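Local coordinates for protein beta-galactosidase/beta-glucuronidase (Faecalibacterium prausnitzii L2-6, PDB 6MVF) that binds flavin mononucleotide and acts as a family 2 beta-glucuronidase of the human gut microbiome, possibly with beta-galactosidase activity, at residues R88-V93 with F173-Y178; F116-A121 with I382-N387; T110-G115 with M378-I383. All coordinates share one frame; numbering follows the deposited sequence.

Contact 1 (R88-V93 with F173-Y178); sequences RVYVEV and FDLDYY. With FMN (flavin mononucleotide), chain G.
Strand 88-93 and the irregular loop 173-178 come nearest in backbone at Tyr90 and Leu175, whose CA atoms lie 8.1 Å apart, so side chains bridge the gap. Leu175 lies over one face of the Tyr90 ring: Leu175 CB makes a CH-pi contact 4.1 Å from the centroid, and Leu175 CD1 lies over the same face, nearest Tyr90 CD1. Tyrosine suits this place because its far end is polar. Tyr90 OH donates to Asp176 OD2 at 2.5 Å, on the syn side but 32° out of the carboxylate plane, while the carboxylate approaches the edge of the ring. Two residues back, Asp174 closes an Asx turn, its OD1 taking the backbone N of Asp176 at 2.8 Å. Its other oxygen, OD2, accepts from FMN N3 at 2.9 Å. Tyr177, with CG swung opposite its own backbone N (chi1 -169°), lays one ring face against the flavin near C10; its OH accepts from FMN O2' and donates to O3P. One Asp174 carboxylate thus serves both loop and cofactor, and the strand's grip on Leu175 and Asp176 is consistent with a second shell that positions the two FMN-binding residues, Asp174 and Tyr177.

Contact 2 (F116-A121 with I382-N387); sequences FSIFRA and IIQNYN. With FMN (flavin mononucleotide), chain G.
At the seam where the sugar-binding domain meets the TIM barrel of this family 2 glycosidase, Gln384 on helix 368-385 presents its side-chain amide to the backbone of Ile118, just ahead of strand 119-122. Both ends of that amide, the oxygen and the NH2, are used on the same residue: Ile118 N donates to Gln384 OE1 at 3.1 Å with an N-H...O angle of 154°, and Gln384 NE2 donates to Ile118 O at 2.9 Å along a more bent path of 136°. In effect the side chain imitates a neighbouring peptide. Glutamine has the length for it, since its chain runs extended beyond CG and carries the flat head across from the helix. Around that head, Ser117 CB packs 3.6 Å from Gln384 OE1, and Ile118 CB lies 3.8 Å from the same oxygen. Ser117 OG itself turns to Glu380 OE1. The amide has further partners, NE2 giving to Tyr178 O and OE1 accepting from Gln338 NE2. Elsewhere on the segment, Ile383 CG1 touches FMN C7 at 3.6 Å, and Tyr386 CG lies 3.7 Å from the methyl C7M, both apolar surfaces suited to the dimethylbenzene end of the flavin. A buried amide whose oxygen and nitrogen each hold two partners is fixed in rotation, and it ties the loop bearing Tyr178, the residue leading into strand 119-122 and the barrel helix together.

Contact 3 (T110-G115 with M378-I383); sequences TTHEGG and MKELII. With FMN (flavin mononucleotide), chain G.
From its CB on strand 107-113, His112 swings its ring toward Glu380 of helix 368-385, CG set opposite the backbone N (chi1 -176°). The ring stacks on that of Phe119. Along its leading edge, CD2 comes 3.7 Å from Glu380 OE2, and CE1 on the other flank lies 4.1 Å from Glu380 OE1. At the tip, NE2 donates to Glu380 OE2 at 3.0 Å, using that oxygen's syn lone pair, with an N-H...O angle of 155°. The planes are nearly coplanar, 22° apart, and OE2 lies in the imidazole plane, a His-carboxylate hydrogen bond joining an edge strand of the sugar-binding domain to a TIM-barrel helix. Histidine suits the place as a flat donor able both to stack and to bond at its rim. Glu380 OE1 takes a second bond from Ser117 OG. A leucine in place of His112 would probably leave Glu380 OE2 without its donor here and lose the ring stack on Phe119. Just after the strand ends comes Gly114, whose backbone angles would jam a side chain against the preceding carbonyl. Lys379, long and positively charged as suits a phosphate, carries NZ to FMN O3P, at a modelled separation too short to be taken literally.

How the contacts relate
In chain order the segments run 88-93, 110-115, 116-121, 173-178, 378-383 and 382-387, so contact 1 interleaves with the other two, which both end on helix 368-385 and share Ile382 and Ile383. Contacts 2 and 3 have centres about 7 Å apart; contact 1 lies about 11 Å from contact 2 and about 13 Å from contact 3. Strands 88-93 and 119-122 are neighbours in one four-stranded antiparallel sheet, whereas 107-113 edges a six-stranded one. A salt bridge from Glu92 to Arg120 further joins contacts 1 and 2. Each contact includes residues that touch FMN, so the cofactor lies where the loop 173-178 faces a helix of the TIM barrel.

Contact 1 (R88-V93 with F173-Y178)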
loop_
_atom_site.group_PDB
_atom_site.type_symbol
_atom_site.label_atom_id
_atom_site.label_comp_id
_atom_site.label_asym_id
_atom_site.label_seq_id
_atom_site.Cartn_x
_atom_site.Cartn_y
_atom_site.Cartn_z
ATOM N N ARG A 88 -0.005 7.600 33.205
ATOM C CA ARG A 88 1.202 8.407 33.220
ATOM C C ARG A 88 1.493 8.893 31.809
ATOM O O ARG A 88 1.120 8.253 30.820
ATOM C CB ARG A 88 2.381 7.610 33.791
ATOM C CG ARG A 88 2.011 6.922 35.099
ATOM C CD ARG A 88 3.174 6.785 36.051
ATOM N NE ARG A 88 3.781 8.067 36.403
ATOM C CZ ARG A 88 3.225 8.957 37.218
ATOM N NH1 ARG A 88 2.037 8.718 37.748
ATOM N NH2 ARG A 88 3.860 10.081 37.500
ATOM N N VAL A 89 2.128 10.059 31.730
ATOM C CA VAL A 89 2.437 10.710 30.466
ATOM C C VAL A 89 3.924 11.007 30.436
ATOM O O VAL A 89 4.476 11.536 31.407
ATOM C CB VAL A 89 1.627 12.004 30.278
ATOM C CG1 VAL A 89 1.924 12.625 28.901
ATOM C CG2 VAL A 89 0.126 11.720 30.497
ATOM N N TYR A 90 4.572 10.655 29.332
ATOM C CA TYR A 90 5.997 10.871 29.150
ATOM C C TYR A 90 6.215 11.590 27.829
ATOM O O TYR A 90 5.537 11.296 26.842
ATOM C CB TYR A 90 6.767 9.538 29.152
ATOM C CG TYR A 90 7.082 8.953 30.517
ATOM C CD1 TYR A 90 6.118 8.258 31.257
ATOM C CD2 TYR A 90 8.361 9.057 31.049
ATOM C CE1 TYR A 90 6.431 7.713 32.514
ATOM C CE2 TYR A 90 8.682 8.504 32.289
ATOM C CZ TYR A 90 7.727 7.841 33.018
ATOM O OH TYR A 90 8.081 7.319 34.247
ATOM N N VAL A 91 7.149 12.536 27.806
ATOM C CA VAL A 91 7.634 13.094 26.546
ATOM C C VAL A 91 8.963 12.428 26.235
ATOM O O VAL A 91 9.798 12.237 27.125
ATOM C CB VAL A 91 7.760 14.634 26.572
ATOM C CG1 VAL A 91 8.647 15.100 27.692
ATOM C CG2 VAL A 91 8.316 15.117 25.268
ATOM N N GLU A 92 9.135 12.022 24.978
ATOM C CA GLU A 92 10.336 11.336 24.519
ATOM C C GLU A 92 10.944 12.142 23.376
ATOM O O GLU A 92 10.337 12.265 22.308
ATOM C CB GLU A 92 9.999 9.914 24.092
ATOM C CG GLU A 92 11.082 9.199 23.329
ATOM C CD GLU A 92 10.695 7.765 22.992
ATOM O OE1 GLU A 92 10.943 6.866 23.845
ATOM O OE2 GLU A 92 10.133 7.541 21.882
ATOM N N VAL A 93 12.131 12.707 23.611
ATOM C CA VAL A 93 12.922 13.394 22.591
ATOM C C VAL A 93 13.943 12.402 22.050
ATOM O O VAL A 93 14.720 11.823 22.821
ATOM C CB VAL A 93 13.623 14.637 23.163
ATOM C CG1 VAL A 93 14.491 15.305 22.094
ATOM C CG2 VAL A 93 12.601 15.623 23.750
ATOM N N PHE A 173 6.713 -0.974 31.923
ATOM C CA PHE A 173 8.149 -1.150 31.744
ATOM C C PHE A 173 8.886 0.191 31.773
ATOM O O PHE A 173 8.410 1.203 31.236
ATOM C CB PHE A 173 8.442 -1.879 30.429
ATOM C CG PHE A 173 7.907 -3.286 30.364
ATOM C CD1 PHE A 173 8.526 -4.314 31.078
ATOM C CD2 PHE A 173 6.813 -3.593 29.545
ATOM C CE1 PHE A 173 8.050 -5.604 31.018
ATOM C CE2 PHE A 173 6.335 -4.890 29.459
ATOM C CZ PHE A 173 6.950 -5.901 30.200
ATOM N N ASP A 174 10.094 0.161 32.349
ATOM C CA ASP A 174 10.844 1.359 32.721
ATOM C C ASP A 174 11.112 2.251 31.519
ATOM O O ASP A 174 11.690 1.811 30.519
ATOM C CB ASP A 174 12.163 0.946 33.387
ATOM C CG ASP A 174 12.824 2.082 34.185
ATOM O OD1 ASP A 174 12.385 3.246 34.084
ATOM O OD2 ASP A 174 13.791 1.808 34.930
ATOM N N LEU A 175 10.707 3.518 31.647
ATOM C CA LEU A 175 10.911 4.558 30.649
ATOM C C LEU A 175 11.933 5.590 31.100
ATOM O O LEU A 175 12.264 6.510 30.331
ATOM C CB LEU A 175 9.577 5.255 30.350
ATOM C CG LEU A 175 8.561 4.446 29.543
ATOM C CD1 LEU A 175 7.101 4.757 29.913
ATOM C CD2 LEU A 175 8.812 4.735 28.085
ATOM N N ASP A 176 12.446 5.450 32.323
ATOM C CA ASP A 176 13.176 6.506 33.022
ATOM C C ASP A 176 14.669 6.278 33.093
ATOM O O ASP A 176 15.369 7.109 33.665
ATOM C CB ASP A 176 12.647 6.668 34.456
ATOM C CG ASP A 176 11.372 7.460 34.508
ATOM O OD1 ASP A 176 11.327 8.542 33.876
ATOM O OD2 ASP A 176 10.413 6.996 35.160
ATOM N N TYR A 177 15.176 5.185 32.548
ATOM C CA TYR A 177 16.576 4.820 32.731
ATOM C C TYR A 177 17.355 5.061 31.428
ATOM O O TYR A 177 17.414 4.206 30.542
ATOM C CB TYR A 177 16.683 3.382 33.217
ATOM C CG TYR A 177 18.077 3.058 33.677
ATOM C CD1 TYR A 177 18.560 3.524 34.894
ATOM C CD2 TYR A 177 18.927 2.331 32.874
ATOM C CE1 TYR A 177 19.848 3.239 35.291
ATOM C CE2 TYR A 177 20.203 2.046 33.265
ATOM C CZ TYR A 177 20.658 2.497 34.464
ATOM O OH TYR A 177 21.938 2.188 34.807
ATOM N N TYR A 178 17.950 6.253 31.325
ATOM C CA TYR A 178 18.868 6.604 30.240
ATOM C C TYR A 178 18.261 6.362 28.871
ATOM O O TYR A 178 18.955 5.961 27.938
ATOM C CB TYR A 178 20.177 5.844 30.360
ATOM C CG TYR A 178 21.021 6.244 31.539
ATOM C CD1 TYR A 178 20.886 5.598 32.765
ATOM C CD2 TYR A 178 21.970 7.256 31.425
ATOM C CE1 TYR A 178 21.667 5.951 33.845
ATOM C CE2 TYR A 178 22.754 7.617 32.505
ATOM C CZ TYR A 178 22.601 6.958 33.709
ATOM O OH TYR A 178 23.380 7.312 34.784
HETATM N N1 FMN G . 17.966 -0.473 35.265
HETATM C C2 FMN G . 16.733 0.038 35.238
HETATM O O2 FMN G . 16.157 0.376 36.274
HETATM N N3 FMN G . 16.065 0.233 34.122
HETATM C C4 FMN G . 16.538 -0.073 32.954
HETATM O O4 FMN G . 15.912 0.111 31.923
HETATM C C4A FMN G . 17.842 -0.640 32.907
HETATM N N5 FMN G . 18.326 -0.934 31.734
HETATM C C5A FMN G . 19.528 -1.460 31.614
HETATM C C6 FMN G . 20.001 -1.763 30.363
HETATM C C7 FMN G . 21.226 -2.310 30.217
HETATM C C7M FMN G . 21.729 -2.630 28.864
HETATM C C8 FMN G . 22.049 -2.551 31.395
HETATM C C8M FMN G . 23.409 -3.135 31.240
HETATM C C9 FMN G . 21.567 -2.246 32.648
HETATM C C9A FMN G . 20.325 -1.712 32.807
HETATM N N10 FMN G . 19.849 -1.375 34.065
HETATM C C10 FMN G . 18.568 -0.830 34.145
HETATM C "C1'" FMN G . 20.706 -1.700 35.196
HETATM C "C2'" FMN G . 21.312 -0.650 36.097
HETATM O "O2'" FMN G . 22.503 -0.345 35.417
HETATM C "C3'" FMN G . 21.738 -1.193 37.443
HETATM O "O3'" FMN G . 21.061 -2.404 37.697
HETATM C "C4'" FMN G . 21.402 -0.302 38.617
HETATM O "O4'" FMN G . 20.087 0.179 38.387
HETATM C "C5'" FMN G . 22.392 0.841 38.851
HETATM O "O5'" FMN G . 21.939 2.048 38.263
HETATM P P FMN G . 22.860 3.315 38.023
HETATM O O1P FMN G . 21.894 4.422 38.164
HETATM O O2P FMN G . 23.923 3.230 39.078
HETATM O O3P FMN G . 23.475 3.242 36.666
#

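Contact 2 (F116-A121 with I382-N387)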
loop_
_atom_site.group_PDB
_atom_site.type_symbol
_atom_site.label_atom_id
_atom_site.label_comp_id
_atom_site.label_asym_id
_atom_site.label_seq_id
_atom_site.Cartn_x
_atom_site.Cartn_y
_atom_site.Cartn_z
ATOM N N PHE A 116 22.799 13.253 20.642
ATOM C CA PHE A 116 22.652 12.093 19.773
ATOM C C PHE A 116 22.009 10.918 20.498
ATOM O O PHE A 116 22.125 9.783 20.024
ATOM C CB PHE A 116 24.012 11.656 19.183
ATOM C CG PHE A 116 24.791 12.788 18.572
ATOM C CD1 PHE A 116 25.583 13.615 19.370
ATOM C CD2 PHE A 116 24.694 13.056 17.206
ATOM C CE1 PHE A 116 26.262 14.677 18.817
ATOM C CE2 PHE A 116 25.382 14.099 16.641
ATOM C CZ PHE A 116 26.170 14.918 17.446
ATOM N N SER A 117 21.341 11.154 21.632
ATOM C CA SER A 117 20.711 10.064 22.360
ATOM C C SER A 117 19.312 10.458 22.825
ATOM O O SER A 117 18.997 11.640 23.004
ATOM C CB SER A 117 21.565 9.600 23.554
ATOM O OG SER A 117 22.178 10.679 24.220
ATOM N N ILE A 118 18.475 9.427 22.989
ATOM C CA ILE A 118 17.098 9.591 23.433
ATOM C C ILE A 118 17.101 10.006 24.895
ATOM O O ILE A 118 17.905 9.514 25.701
ATOM C CB ILE A 118 16.325 8.272 23.223
ATOM C CG1 ILE A 118 16.254 7.913 21.745
ATOM C CG2 ILE A 118 14.916 8.314 23.811
ATOM C CD1 ILE A 118 15.980 6.448 21.502
ATOM N N PHE A 119 16.217 10.928 25.252
ATOM C CA PHE A 119 15.971 11.174 26.664
ATOM C C PHE A 119 14.477 11.391 26.860
ATOM O O PHE A 119 13.777 11.832 25.936
ATOM C CB PHE A 119 16.805 12.346 27.188
ATOM C CG PHE A 119 16.536 13.638 26.494
ATOM C CD1 PHE A 119 17.213 13.972 25.331
ATOM C CD2 PHE A 119 15.625 14.544 27.018
ATOM C CE1 PHE A 119 16.971 15.190 24.703
ATOM C CE2 PHE A 119 15.376 15.743 26.390
ATOM C CZ PHE A 119 16.043 16.070 25.241
ATOM N N ARG A 120 13.989 11.021 28.052
ATOM C CA ARG A 120 12.562 11.067 28.365
ATOM C C ARG A 120 12.324 11.827 29.661
ATOM O O ARG A 120 13.245 12.066 30.450
ATOM C CB ARG A 120 11.947 9.667 28.487
ATOM C CG ARG A 120 12.241 8.779 27.325
ATOM C CD ARG A 120 11.361 7.555 27.333
ATOM N NE ARG A 120 11.805 6.593 26.329
ATOM C CZ ARG A 120 12.594 5.553 26.584
ATOM N NH1 ARG A 120 13.026 5.311 27.828
ATOM N NH2 ARG A 120 12.940 4.751 25.587
ATOM N N ALA A 121 11.054 12.178 29.878
ATOM C CA ALA A 121 10.638 12.923 31.061
ATOM C C ALA A 121 9.194 12.580 31.414
ATOM O O ALA A 121 8.314 12.623 30.546
ATOM C CB ALA A 121 10.786 14.431 30.837
ATOM N N ILE A 382 25.307 2.593 25.191
ATOM C CA ILE A 382 25.259 1.153 25.389
ATOM C C ILE A 382 23.860 0.700 25.762
ATOM O O ILE A 382 23.386 -0.326 25.276
ATOM C CB ILE A 382 26.293 0.748 26.449
ATOM C CG1 ILE A 382 27.699 0.976 25.889
ATOM C CG2 ILE A 382 26.062 -0.698 26.919
ATOM C CD1 ILE A 382 28.793 0.665 26.858
ATOM N N ILE A 383 23.171 1.452 26.619
ATOM C CA ILE A 383 21.884 0.996 27.128
ATOM C C ILE A 383 20.809 1.106 26.059
ATOM O O ILE A 383 19.933 0.245 25.953
ATOM C CB ILE A 383 21.526 1.774 28.409
ATOM C CG1 ILE A 383 22.210 1.102 29.590
ATOM C CG2 ILE A 383 20.004 1.820 28.650
ATOM C CD1 ILE A 383 22.683 2.064 30.610
ATOM N N GLN A 384 20.866 2.147 25.236
ATOM C CA GLN A 384 19.860 2.308 24.197
ATOM C C GLN A 384 20.097 1.386 23.015
ATOM O O GLN A 384 19.144 1.050 22.307
ATOM C CB GLN A 384 19.809 3.768 23.741
ATOM C CG GLN A 384 19.409 4.683 24.868
ATOM C CD GLN A 384 19.454 6.155 24.519
ATOM O OE1 GLN A 384 19.666 6.550 23.367
ATOM N NE2 GLN A 384 19.230 6.985 25.529
ATOM N N ASN A 385 21.330 0.920 22.817
ATOM C CA ASN A 385 21.638 0.101 21.657
ATOM C C ASN A 385 22.056 -1.303 22.029
ATOM O O ASN A 385 22.550 -2.042 21.164
ATOM C CB ASN A 385 22.714 0.775 20.805
ATOM C CG ASN A 385 22.259 2.116 20.300
ATOM O OD1 ASN A 385 21.519 2.189 19.317
ATOM N ND2 ASN A 385 22.637 3.187 21.000
ATOM N N TYR A 386 21.837 -1.705 23.280
ATOM C CA TYR A 386 22.335 -2.996 23.741
ATOM C C TYR A 386 21.762 -4.174 22.950
ATOM O O TYR A 386 22.437 -5.195 22.802
ATOM C CB TYR A 386 22.037 -3.171 25.227
ATOM C CG TYR A 386 22.620 -4.451 25.784
ATOM C CD1 TYR A 386 21.857 -5.612 25.860
ATOM C CD2 TYR A 386 23.942 -4.502 26.210
ATOM C CE1 TYR A 386 22.397 -6.786 26.362
ATOM C CE2 TYR A 386 24.488 -5.662 26.710
ATOM C CZ TYR A 386 23.716 -6.802 26.791
ATOM O OH TYR A 386 24.266 -7.962 27.295
ATOM N N ASN A 387 20.529 -4.071 22.439
ATOM C CA ASN A 387 19.920 -5.249 21.830
ATOM C C ASN A 387 20.229 -5.428 20.345
ATOM O O ASN A 387 19.889 -6.480 19.796
ATOM C CB ASN A 387 18.416 -5.221 22.052
ATOM C CG ASN A 387 18.065 -5.250 23.524
ATOM O OD1 ASN A 387 18.785 -5.859 24.337
ATOM N ND2 ASN A 387 16.969 -4.564 23.889
HETATM N N1 FMN G . 17.966 -0.473 35.265
HETATM C C2 FMN G . 16.733 0.038 35.238
HETATM O O2 FMN G . 16.157 0.376 36.274
HETATM N N3 FMN G . 16.065 0.233 34.122
HETATM C C4 FMN G . 16.538 -0.073 32.954
HETATM O O4 FMN G . 15.912 0.111 31.923
HETATM C C4A FMN G . 17.842 -0.640 32.907
HETATM N N5 FMN G . 18.326 -0.934 31.734
HETATM C C5A FMN G . 19.528 -1.460 31.614
HETATM C C6 FMN G . 20.001 -1.763 30.363
HETATM C C7 FMN G . 21.226 -2.310 30.217
HETATM C C7M FMN G . 21.729 -2.630 28.864
HETATM C C8 FMN G . 22.049 -2.551 31.395
HETATM C C8M FMN G . 23.409 -3.135 31.240
HETATM C C9 FMN G . 21.567 -2.246 32.648
HETATM C C9A FMN G . 20.325 -1.712 32.807
HETATM N N10 FMN G . 19.849 -1.375 34.065
HETATM C C10 FMN G . 18.568 -0.830 34.145
HETATM C "C1'" FMN G . 20.706 -1.700 35.196
HETATM C "C2'" FMN G . 21.312 -0.650 36.097
HETATM O "O2'" FMN G . 22.503 -0.345 35.417
HETATM C "C3'" FMN G . 21.738 -1.193 37.443
HETATM O "O3'" FMN G . 21.061 -2.404 37.697
HETATM C "C4'" FMN G . 21.402 -0.302 38.617
HETATM O "O4'" FMN G . 20.087 0.179 38.387
HETATM C "C5'" FMN G . 22.392 0.841 38.851
HETATM O "O5'" FMN G . 21.939 2.048 38.263
HETATM P P FMN G . 22.860 3.315 38.023
HETATM O O1P FMN G . 21.894 4.422 38.164
HETATM O O2P FMN G . 23.923 3.230 39.078
HETATM O O3P FMN G . 23.475 3.242 36.666
#

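Contact 3 (T110-G115 with M378-I383)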
loop_
_atom_site.group_PDB
_atom_site.type_symbol
_atom_site.label_atom_id
_atom_site.label_comp_id
_atom_site.label_asym_id
_atom_site.label_seq_id
_atom_site.Cartn_x
_atom_site.Cartn_y
_atom_site.Cartn_z
ATOM N N THR A 110 12.635 18.495 32.363
ATOM C CA THR A 110 13.949 17.863 32.355
ATOM C C THR A 110 14.904 18.712 31.524
ATOM O O THR A 110 14.478 19.566 30.737
ATOM C CB THR A 110 13.882 16.420 31.809
ATOM O OG1 THR A 110 15.047 15.704 32.222
ATOM C CG2 THR A 110 13.780 16.383 30.273
ATOM N N THR A 111 16.206 18.464 31.716
ATOM C CA THR A 111 17.269 19.000 30.871
ATOM C C THR A 111 18.195 17.871 30.440
ATOM O O THR A 111 18.302 16.834 31.100
ATOM C CB THR A 111 18.117 20.067 31.567
ATOM O OG1 THR A 111 18.694 19.504 32.753
ATOM C CG2 THR A 111 17.286 21.286 31.915
ATOM N N HIS A 112 18.883 18.082 29.328
ATOM C CA HIS A 112 19.684 17.007 28.774
ATOM C C HIS A 112 20.853 17.570 27.992
ATOM O O HIS A 112 20.735 18.594 27.319
ATOM C CB HIS A 112 18.857 16.102 27.861
ATOM C CG HIS A 112 19.623 14.933 27.338
ATOM N ND1 HIS A 112 20.310 14.968 26.146
ATOM C CD2 HIS A 112 19.812 13.693 27.847
ATOM C CE1 HIS A 112 20.882 13.795 25.939
ATOM N NE2 HIS A 112 20.592 13.004 26.955
ATOM N N GLU A 113 21.971 16.867 28.057
ATOM C CA GLU A 113 23.178 17.268 27.362
ATOM C C GLU A 113 23.675 16.089 26.535
ATOM O O GLU A 113 23.547 14.931 26.947
ATOM C CB GLU A 113 24.219 17.730 28.368
ATOM C CG GLU A 113 25.444 18.318 27.767
ATOM C CD GLU A 113 26.469 18.695 28.823
ATOM O OE1 GLU A 113 27.636 18.254 28.702
ATOM O OE2 GLU A 113 26.101 19.432 29.770
ATOM N N GLY A 114 24.229 16.380 25.359
ATOM C CA GLY A 114 24.547 15.325 24.414
ATOM C C GLY A 114 23.468 15.239 23.352
ATOM O O GLY A 114 22.289 15.025 23.659
ATOM N N GLY A 115 23.853 15.408 22.091
ATOM C CA GLY A 115 22.862 15.647 21.067
ATOM C C GLY A 115 22.562 14.470 20.163
ATOM O O GLY A 115 22.114 14.662 19.033
ATOM N N MET A 378 28.350 7.557 27.049
ATOM C CA MET A 378 28.648 6.160 26.780
ATOM C C MET A 378 27.628 5.241 27.438
ATOM O O MET A 378 27.283 4.191 26.871
ATOM C CB MET A 378 30.049 5.822 27.253
ATOM C CG MET A 378 30.515 4.471 26.785
ATOM S SD MET A 378 30.907 4.521 25.020
ATOM C CE MET A 378 30.450 2.864 24.605
ATOM N N LYS A 379 27.119 5.650 28.592
ATOM C CA LYS A 379 26.089 4.854 29.294
ATOM C C LYS A 379 24.806 4.856 28.461
ATOM O O LYS A 379 24.163 3.855 28.397
ATOM C CB LYS A 379 25.905 5.369 30.719
ATOM C CG LYS A 379 25.393 4.333 31.694
ATOM C CD LYS A 379 25.417 4.732 33.138
ATOM C CE LYS A 379 24.584 3.811 33.991
ATOM N NZ LYS A 379 24.588 4.194 35.415
ATOM N N GLU A 380 24.467 5.977 27.854
ATOM C CA GLU A 380 23.282 6.031 27.006
ATOM C C GLU A 380 23.500 5.264 25.711
ATOM O O GLU A 380 22.574 4.627 25.201
ATOM C CB GLU A 380 22.903 7.484 26.701
ATOM C CG GLU A 380 22.448 8.272 27.906
ATOM C CD GLU A 380 22.199 9.734 27.574
ATOM O OE1 GLU A 380 22.979 10.319 26.787
ATOM O OE2 GLU A 380 21.215 10.299 28.094
ATOM N N LEU A 381 24.705 5.330 25.149
ATOM C CA LEU A 381 24.957 4.627 23.897
ATOM C C LEU A 381 24.815 3.122 24.078
ATOM O O LEU A 381 24.252 2.436 23.221
ATOM C CB LEU A 381 26.346 4.972 23.365
ATOM C CG LEU A 381 26.807 4.178 22.144
ATOM C CD1 LEU A 381 25.893 4.463 20.938
ATOM C CD2 LEU A 381 28.284 4.462 21.832
ATOM N N ILE A 382 25.307 2.593 25.191
ATOM C CA ILE A 382 25.259 1.153 25.389
ATOM C C ILE A 382 23.860 0.700 25.762
ATOM O O ILE A 382 23.386 -0.326 25.276
ATOM C CB ILE A 382 26.293 0.748 26.449
ATOM C CG1 ILE A 382 27.699 0.976 25.889
ATOM C CG2 ILE A 382 26.062 -0.698 26.919
ATOM C CD1 ILE A 382 28.793 0.665 26.858
ATOM N N ILE A 383 23.171 1.452 26.619
ATOM C CA ILE A 383 21.884 0.996 27.128
ATOM C C ILE A 383 20.809 1.106 26.059
ATOM O O ILE A 383 19.933 0.245 25.953
ATOM C CB ILE A 383 21.526 1.774 28.409
ATOM C CG1 ILE A 383 22.210 1.102 29.590
ATOM C CG2 ILE A 383 20.004 1.820 28.650
ATOM C CD1 ILE A 383 22.683 2.064 30.610
HETATM N N1 FMN G . 17.966 -0.473 35.265
HETATM C C2 FMN G . 16.733 0.038 35.238
HETATM O O2 FMN G . 16.157 0.376 36.274
HETATM N N3 FMN G . 16.065 0.233 34.122
HETATM C C4 FMN G . 16.538 -0.073 32.954
HETATM O O4 FMN G . 15.912 0.111 31.923
HETATM C C4A FMN G . 17.842 -0.640 32.907
HETATM N N5 FMN G . 18.326 -0.934 31.734
HETATM C C5A FMN G . 19.528 -1.460 31.614
HETATM C C6 FMN G . 20.001 -1.763 30.363
HETATM C C7 FMN G . 21.226 -2.310 30.217
HETATM C C7M FMN G . 21.729 -2.630 28.864
HETATM C C8 FMN G . 22.049 -2.551 31.395
HETATM C C8M FMN G . 23.409 -3.135 31.240
HETATM C C9 FMN G . 21.567 -2.246 32.648
HETATM C C9A FMN G . 20.325 -1.712 32.807
HETATM N N10 FMN G . 19.849 -1.375 34.065
HETATM C C10 FMN G . 18.568 -0.830 34.145
HETATM C "C1'" FMN G . 20.706 -1.700 35.196
HETATM C "C2'" FMN G . 21.312 -0.650 36.097
HETATM O "O2'" FMN G . 22.503 -0.345 35.417
HETATM C "C3'" FMN G . 21.738 -1.193 37.443
HETATM O "O3'" FMN G . 21.061 -2.404 37.697
HETATM C "C4'" FMN G . 21.402 -0.302 38.617
HETATM O "O4'" FMN G . 20.087 0.179 38.387
HETATM C "C5'" FMN G . 22.392 0.841 38.851
HETATM O "O5'" FMN G . 21.939 2.048 38.263
HETATM P P FMN G . 22.860 3.315 38.023
HETATM O O1P FMN G . 21.894 4.422 38.164
HETATM O O2P FMN G . 23.923 3.230 39.078
HETATM O O3P FMN G . 23.475 3.242 36.666
#